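PDB 4AZI: beta-n-acetylhexosaminidase from Streptococcus pneumoniae, which hydrolyses the glycosidic bonds of terminal, non-reducing N-acetyl-beta-D-hexosamine residues, as a family 20 glycoside hydrolase catalytic module of pneumococcal StrH. Local coordinates for residues A[260-265]-A[310-315]; A[359-364]-A[395-400]. The protein carries 2 engineered substitutions. One frame throughout, in Å; residues are numbered along the deposited sequence.

Interaction 1. Residues A[260-265]-A[310-315]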
loop_
_atom_site.group_PDB
_atom_site.type_symbol
_atom_site.label_atom_id
_atom_site.label_comp_id
_atom_site.label_asym_id
_atom_site.label_seq_id
_atom_site.Cartn_x
_atom_site.Cartn_y
_atom_site.Cartn_z
ATOM N N ALA A 260 11.440 8.039 14.594
ATOM C CA ALA A 260 10.546 8.276 15.718
ATOM C C ALA A 260 9.975 6.950 16.205
ATOM O O ALA A 260 9.763 6.024 15.419
ATOM C CB ALA A 260 9.422 9.231 15.331
ATOM N N SER A 261 9.765 6.849 17.509
ATOM C CA SER A 261 9.138 5.666 18.066
ATOM C C SER A 261 7.637 5.749 17.815
ATOM O O SER A 261 7.104 6.853 17.620
ATOM C CB SER A 261 9.417 5.572 19.563
ATOM O OG SER A 261 8.786 6.632 20.253
ATOM N N PRO A 262 6.952 4.593 17.819
ATOM C CA PRO A 262 5.491 4.610 17.740
ATOM C C PRO A 262 4.895 5.336 18.942
ATOM O O PRO A 262 3.893 6.042 18.787
ATOM C CB PRO A 262 5.100 3.124 17.759
ATOM C CG PRO A 262 6.344 2.376 17.473
ATOM C CD PRO A 262 7.483 3.223 17.932
ATOM N N GLN A 263 5.508 5.167 20.119
ATOM C CA GLN A 263 5.100 5.911 21.323
ATOM C C GLN A 263 5.119 7.422 21.056
ATOM O O GLN A 263 4.141 8.126 21.342
ATOM C CB GLN A 263 6.011 5.604 22.522
ATOM C CG GLN A 263 5.908 4.198 23.097
ATOM C CD GLN A 263 7.047 3.291 22.647
ATOM O OE1 GLN A 263 7.516 3.381 21.516
ATOM N NE2 GLN A 263 7.503 2.423 23.544
ATOM N N TYR A 264 6.236 7.914 20.516
ATOM C CA TYR A 264 6.378 9.338 20.227
ATOM C C TYR A 264 5.343 9.863 19.222
ATOM O O TYR A 264 4.757 10.922 19.437
ATOM C CB TYR A 264 7.792 9.693 19.749
ATOM C CG TYR A 264 8.000 11.192 19.674
ATOM C CD1 TYR A 264 8.377 11.914 20.803
ATOM C CD2 TYR A 264 7.778 11.891 18.489
ATOM C CE1 TYR A 264 8.556 13.286 20.752
ATOM C CE2 TYR A 264 7.957 13.263 18.422
ATOM C CZ TYR A 264 8.337 13.955 19.561
ATOM O OH TYR A 264 8.513 15.310 19.521
ATOM N N LEU A 265 5.148 9.141 18.123
ATOM C CA LEU A 265 4.148 9.530 17.119
ATOM C C LEU A 265 2.713 9.480 17.644
ATOM O O LEU A 265 1.933 10.382 17.358
ATOM C CB LEU A 265 4.294 8.711 15.832
ATOM C CG LEU A 265 5.604 8.871 15.054
ATOM C CD1 LEU A 265 5.607 7.914 13.861
ATOM C CD2 LEU A 265 5.789 10.308 14.600
ATOM N N ALA A 310 6.036 -2.328 15.435
ATOM C CA ALA A 310 7.475 -2.619 15.435
ATOM C C ALA A 310 8.187 -1.822 16.518
ATOM O O ALA A 310 7.855 -0.665 16.745
ATOM C CB ALA A 310 8.077 -2.321 14.069
ATOM N N SER A 311 9.174 -2.455 17.160
ATOM C CA SER A 311 9.923 -1.888 18.305
ATOM C C SER A 311 9.150 -1.825 19.631
ATOM O O SER A 311 9.622 -1.226 20.607
ATOM C CB SER A 311 10.545 -0.514 17.971
ATOM O OG SER A 311 9.598 0.543 18.071
ATOM N N THR A 312 7.966 -2.441 19.676
ATOM C CA THR A 312 7.174 -2.484 20.906
ATOM C C THR A 312 6.761 -3.903 21.264
ATOM O O THR A 312 6.642 -4.776 20.393
ATOM C CB THR A 312 5.890 -1.617 20.841
ATOM O OG1 THR A 312 4.974 -2.177 19.887
ATOM C CG2 THR A 312 6.206 -0.167 20.485
ATOM N N LYS A 313 6.532 -4.116 22.558
ATOM C CA LYS A 313 6.104 -5.406 23.082
ATOM C C LYS A 313 4.631 -5.319 23.496
ATOM O O LYS A 313 4.285 -4.637 24.471
ATOM C CB LYS A 313 6.992 -5.809 24.265
ATOM C CG LYS A 313 6.658 -7.144 24.910
ATOM C CD LYS A 313 7.644 -7.452 26.033
ATOM C CE LYS A 313 7.266 -8.710 26.798
ATOM N NZ LYS A 313 7.157 -9.872 25.873
ATOM N N TYR A 314 3.776 -5.990 22.726
ATOM C CA TYR A 314 2.336 -6.000 22.962
ATOM C C TYR A 314 1.982 -7.156 23.905
ATOM O O TYR A 314 2.510 -8.256 23.737
ATOM C CB TYR A 314 1.597 -6.150 21.628
ATOM C CG TYR A 314 0.088 -6.110 21.729
ATOM C CD1 TYR A 314 -0.598 -4.897 21.711
ATOM C CD2 TYR A 314 -0.658 -7.292 21.824
ATOM C CE1 TYR A 314 -1.985 -4.854 21.809
ATOM C CE2 TYR A 314 -2.047 -7.260 21.909
ATOM C CZ TYR A 314 -2.703 -6.042 21.899
ATOM O OH TYR A 314 -4.079 -6.006 21.988
ATOM N N PRO A 315 1.072 -6.928 24.877
ATOM C CA PRO A 315 0.259 -5.741 25.121
ATOM C C PRO A 315 0.828 -4.720 26.108
ATOM O O PRO A 315 0.146 -3.745 26.395
ATOM C CB PRO A 315 -1.032 -6.333 25.696
ATOM C CG PRO A 315 -0.576 -7.555 26.431
ATOM C CD PRO A 315 0.730 -8.008 25.825
HETATM O O HOH W 1 9.236 -0.060 23.042
HETATM O O HOH W 2 9.902 1.840 20.370
#
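Ala260 leads into the helix that starts at Pro262, its carbonyl held by the hydroxyl of Tyr249. Ser261 is the N-cap: its OG sits between the backbone N and the carbonyl carbon (chi1 66°) and accepts from the Tyr264 N at 2.9 Å. Pro262, in the first turn, backs onto Tyr249 and presents its ring to residues 310-312. The CD of Pro262 lies 3.4 Å from the OG of Ser311, and its CG lies 3.5 Å from the Ala310 O. That carbonyl accepts a short hydrogen bond, 2.5 Å, from the OG of Ser311, in its plane and on a lone pair. The contact thus joins two connections of the TIM barrel, the helix between strands 246-249 and 271-282 and the loop ahead of strand 321-329. One residue on, Gln263 bends at chi2 (101°) so that its amide passes alongside Thr312, with OE1 3.9 Å from the Thr312 CG2. Two waters link this amide to Ser311: one accepts from the Gln263 NE2 and donates to the Ser311 O, the other donates to both the Gln263 OE1 and the Ser311 OG. Leu265 turns inward instead, onto Tyr249 and Phe272.

Interaction 2. Residues A[359-364]-A[395-400]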
loop_
_atom_site.group_PDB
_atom_site.type_symbol
_atom_site.label_atom_id
_atom_site.label_comp_id
_atom_site.label_asym_id
_atom_site.label_seq_id
_atom_site.Cartn_x
_atom_site.Cartn_y
_atom_site.Cartn_z
ATOM N N ALA A 359 -14.995 -14.504 7.709
ATOM C CA ALA A 359 -15.285 -15.785 7.071
ATOM C C ALA A 359 -15.302 -15.595 5.551
ATOM O O ALA A 359 -15.288 -14.465 5.057
ATOM C CB ALA A 359 -16.623 -16.317 7.565
ATOM N N ASN A 360 -15.311 -16.697 4.809
ATOM C CA ASN A 360 -15.332 -16.647 3.354
ATOM C C ASN A 360 -16.762 -16.564 2.834
ATOM O O ASN A 360 -17.531 -17.523 2.947
ATOM C CB ASN A 360 -14.601 -17.860 2.764
ATOM C CG ASN A 360 -14.572 -17.861 1.245
ATOM O OD1 ASN A 360 -15.085 -16.954 0.581
ATOM N ND2 ASN A 360 -13.963 -18.894 0.683
ATOM N N TYR A 361 -17.091 -15.419 2.246
ATOM C CA TYR A 361 -18.446 -15.113 1.796
ATOM C C TYR A 361 -18.677 -15.329 0.305
ATOM O O TYR A 361 -19.725 -14.943 -0.222
ATOM C CB TYR A 361 -18.824 -13.678 2.205
ATOM C CG TYR A 361 -19.286 -13.613 3.637
ATOM C CD1 TYR A 361 -20.618 -13.861 3.965
ATOM C CD2 TYR A 361 -18.388 -13.341 4.672
ATOM C CE1 TYR A 361 -21.050 -13.827 5.278
ATOM C CE2 TYR A 361 -18.809 -13.305 5.989
ATOM C CZ TYR A 361 -20.143 -13.555 6.283
ATOM O OH TYR A 361 -20.571 -13.529 7.585
ATOM N N ASN A 362 -17.715 -15.957 -0.370
ATOM C CA ASN A 362 -17.808 -16.148 -1.822
ATOM C C ASN A 362 -18.888 -17.130 -2.259
ATOM O O ASN A 362 -19.638 -16.842 -3.191
ATOM C CB ASN A 362 -16.454 -16.512 -2.431
ATOM C CG ASN A 362 -15.562 -15.300 -2.621
ATOM O OD1 ASN A 362 -15.884 -14.379 -3.387
ATOM N ND2 ASN A 362 -14.434 -15.289 -1.919
ATOM N N ALA A 363 -18.968 -18.277 -1.587
ATOM C CA ALA A 363 -20.034 -19.252 -1.848
ATOM C C ALA A 363 -21.420 -18.625 -1.670
ATOM O O ALA A 363 -22.324 -18.876 -2.473
ATOM C CB ALA A 363 -19.876 -20.489 -0.972
ATOM N N LEU A 364 -21.573 -17.800 -0.632
ATOM C CA LEU A 364 -22.811 -17.053 -0.408
ATOM C C LEU A 364 -23.188 -16.168 -1.600
ATOM O O LEU A 364 -24.334 -16.202 -2.049
ATOM C CB LEU A 364 -22.755 -16.228 0.891
ATOM C CG LEU A 364 -24.005 -15.408 1.251
ATOM C CD1 LEU A 364 -25.259 -16.272 1.240
ATOM C CD2 LEU A 364 -23.868 -14.722 2.601
ATOM N N TYR A 395 -23.973 -11.816 7.967
ATOM C CA TYR A 395 -22.867 -11.173 7.247
ATOM C C TYR A 395 -21.700 -10.760 8.155
ATOM O O TYR A 395 -20.693 -10.231 7.681
ATOM C CB TYR A 395 -23.384 -9.987 6.418
ATOM C CG TYR A 395 -24.238 -10.422 5.245
ATOM C CD1 TYR A 395 -23.654 -10.732 4.017
ATOM C CD2 TYR A 395 -25.626 -10.541 5.365
ATOM C CE1 TYR A 395 -24.425 -11.138 2.938
ATOM C CE2 TYR A 395 -26.408 -10.949 4.287
ATOM C CZ TYR A 395 -25.800 -11.244 3.078
ATOM O OH TYR A 395 -26.555 -11.650 1.999
ATOM N N ASN A 396 -21.819 -11.062 9.445
ATOM C CA ASN A 396 -20.872 -10.587 10.453
ATOM C C ASN A 396 -19.926 -11.655 11.010
ATOM O O ASN A 396 -19.332 -11.457 12.070
ATOM C CB ASN A 396 -21.635 -9.933 11.613
ATOM C CG ASN A 396 -22.670 -8.928 11.148
ATOM O OD1 ASN A 396 -22.410 -8.107 10.273
ATOM N ND2 ASN A 396 -23.847 -8.983 11.747
ATOM N N LEU A 397 -19.791 -12.781 10.306
ATOM C CA LEU A 397 -19.016 -13.911 10.825
ATOM C C LEU A 397 -17.516 -13.795 10.534
ATOM O O LEU A 397 -17.114 -13.385 9.444
ATOM C CB LEU A 397 -19.578 -15.253 10.313
ATOM C CG LEU A 397 -21.013 -15.594 10.765
ATOM C CD1 LEU A 397 -21.590 -16.745 9.956
ATOM C CD2 LEU A 397 -21.079 -15.900 12.256
ATOM N N ASN A 398 -16.704 -14.141 11.531
ATOM C CA ASN A 398 -15.251 -14.128 11.379
ATOM C C ASN A 398 -14.745 -15.494 10.926
ATOM O O ASN A 398 -15.538 -16.432 10.779
ATOM C CB ASN A 398 -14.538 -13.613 12.649
ATOM C CG ASN A 398 -14.695 -14.536 13.854
ATOM O OD1 ASN A 398 -14.745 -15.758 13.729
ATOM N ND2 ASN A 398 -14.744 -13.941 15.038
ATOM N N ARG A 399 -13.437 -15.601 10.713
ATOM C CA ARG A 399 -12.814 -16.828 10.193
ATOM C C ARG A 399 -12.966 -18.073 11.114
ATOM O O ARG A 399 -12.820 -19.212 10.667
ATOM C CB ARG A 399 -11.345 -16.547 9.841
ATOM C CG ARG A 399 -10.715 -17.544 8.882
ATOM C CD ARG A 399 -9.367 -17.074 8.348
ATOM N NE ARG A 399 -8.604 -18.198 7.799
ATOM C CZ ARG A 399 -8.791 -18.728 6.588
ATOM N NH1 ARG A 399 -9.710 -18.238 5.767
ATOM N NH2 ARG A 399 -8.059 -19.760 6.197
ATOM N N ASN A 400 -13.290 -17.860 12.384
ATOM C CA ASN A 400 -13.591 -18.974 13.289
ATOM C C ASN A 400 -14.877 -19.718 12.944
ATOM O O ASN A 400 -15.068 -20.856 13.373
ATOM C CB ASN A 400 -13.674 -18.489 14.734
ATOM C CG ASN A 400 -12.316 -18.176 15.317
ATOM O OD1 ASN A 400 -11.435 -19.029 15.335
ATOM N ND2 ASN A 400 -12.139 -16.943 15.795
#
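The backbones come closest at Ala359 and Arg399, whose CA atoms are 4.1 Å apart, and beside this point the Ala359 N donates to the Leu397 O over 3.0 Å in an almost straight bond (176°) that arrives from above the carbonyl plane. The CB of Ala359 rests 3.4 Å from the Asn398 O. Tyr361, the N-cap residue of helix 362-368, makes the largest single contribution to the contact. With CG anti to its carbonyl carbon (chi1 -82°), the ring reaches across to the other segment, where its OH accepts from the Leu397 N at 2.9 Å; the same hydroxyl donates a hydrogen bond to the Asn394 O. Two bonds therefore grip this oxygen at a buried ring, both to the loop after helix 380-391. Both segments belong to a C-terminal helical part of the chain beyond the barrel, and helix 402-414 covers the contact, with its Leu405 touching both Tyr361 and Leu397. The CD2 of Leu364 lies in the plane of the Tyr361 ring, at its edge, and meets the CE1 of Tyr395 at 3.6 Å; Leu364 and Tyr395 cross at about a right angle. Each segment has an Asx turn: Asn360 OD1 accepts from both the N and the ND2 of Asn362, while Asn398 OD1 accepts from the Asn400 N at 2.9 Å. The extended Arg399 forms a salt bridge with Asp351 through NH2.

Overall arrangement
Interaction 1 closes along the chain before interaction 2 opens, and their centres are 32 Å apart, with nearest atoms about 15 Å from each other and no touch. Interaction 1 belongs to the catalytic barrel: it ties helix 262-267 to the loop between helix 294-303 and strand 321-329, and the side chain of Ala310 comes within about 10 Å of the bound phenylcarbamate inhibitor. Interaction 2 lies farther along the chain, among helices 362-368, 380-391 and 402-414, where residues of helices 3-8 and 24-37 also touch it. One contact thus joins two connections of the barrel at its surface, whereas the other joins the C-terminal helices to each other beside the barrel.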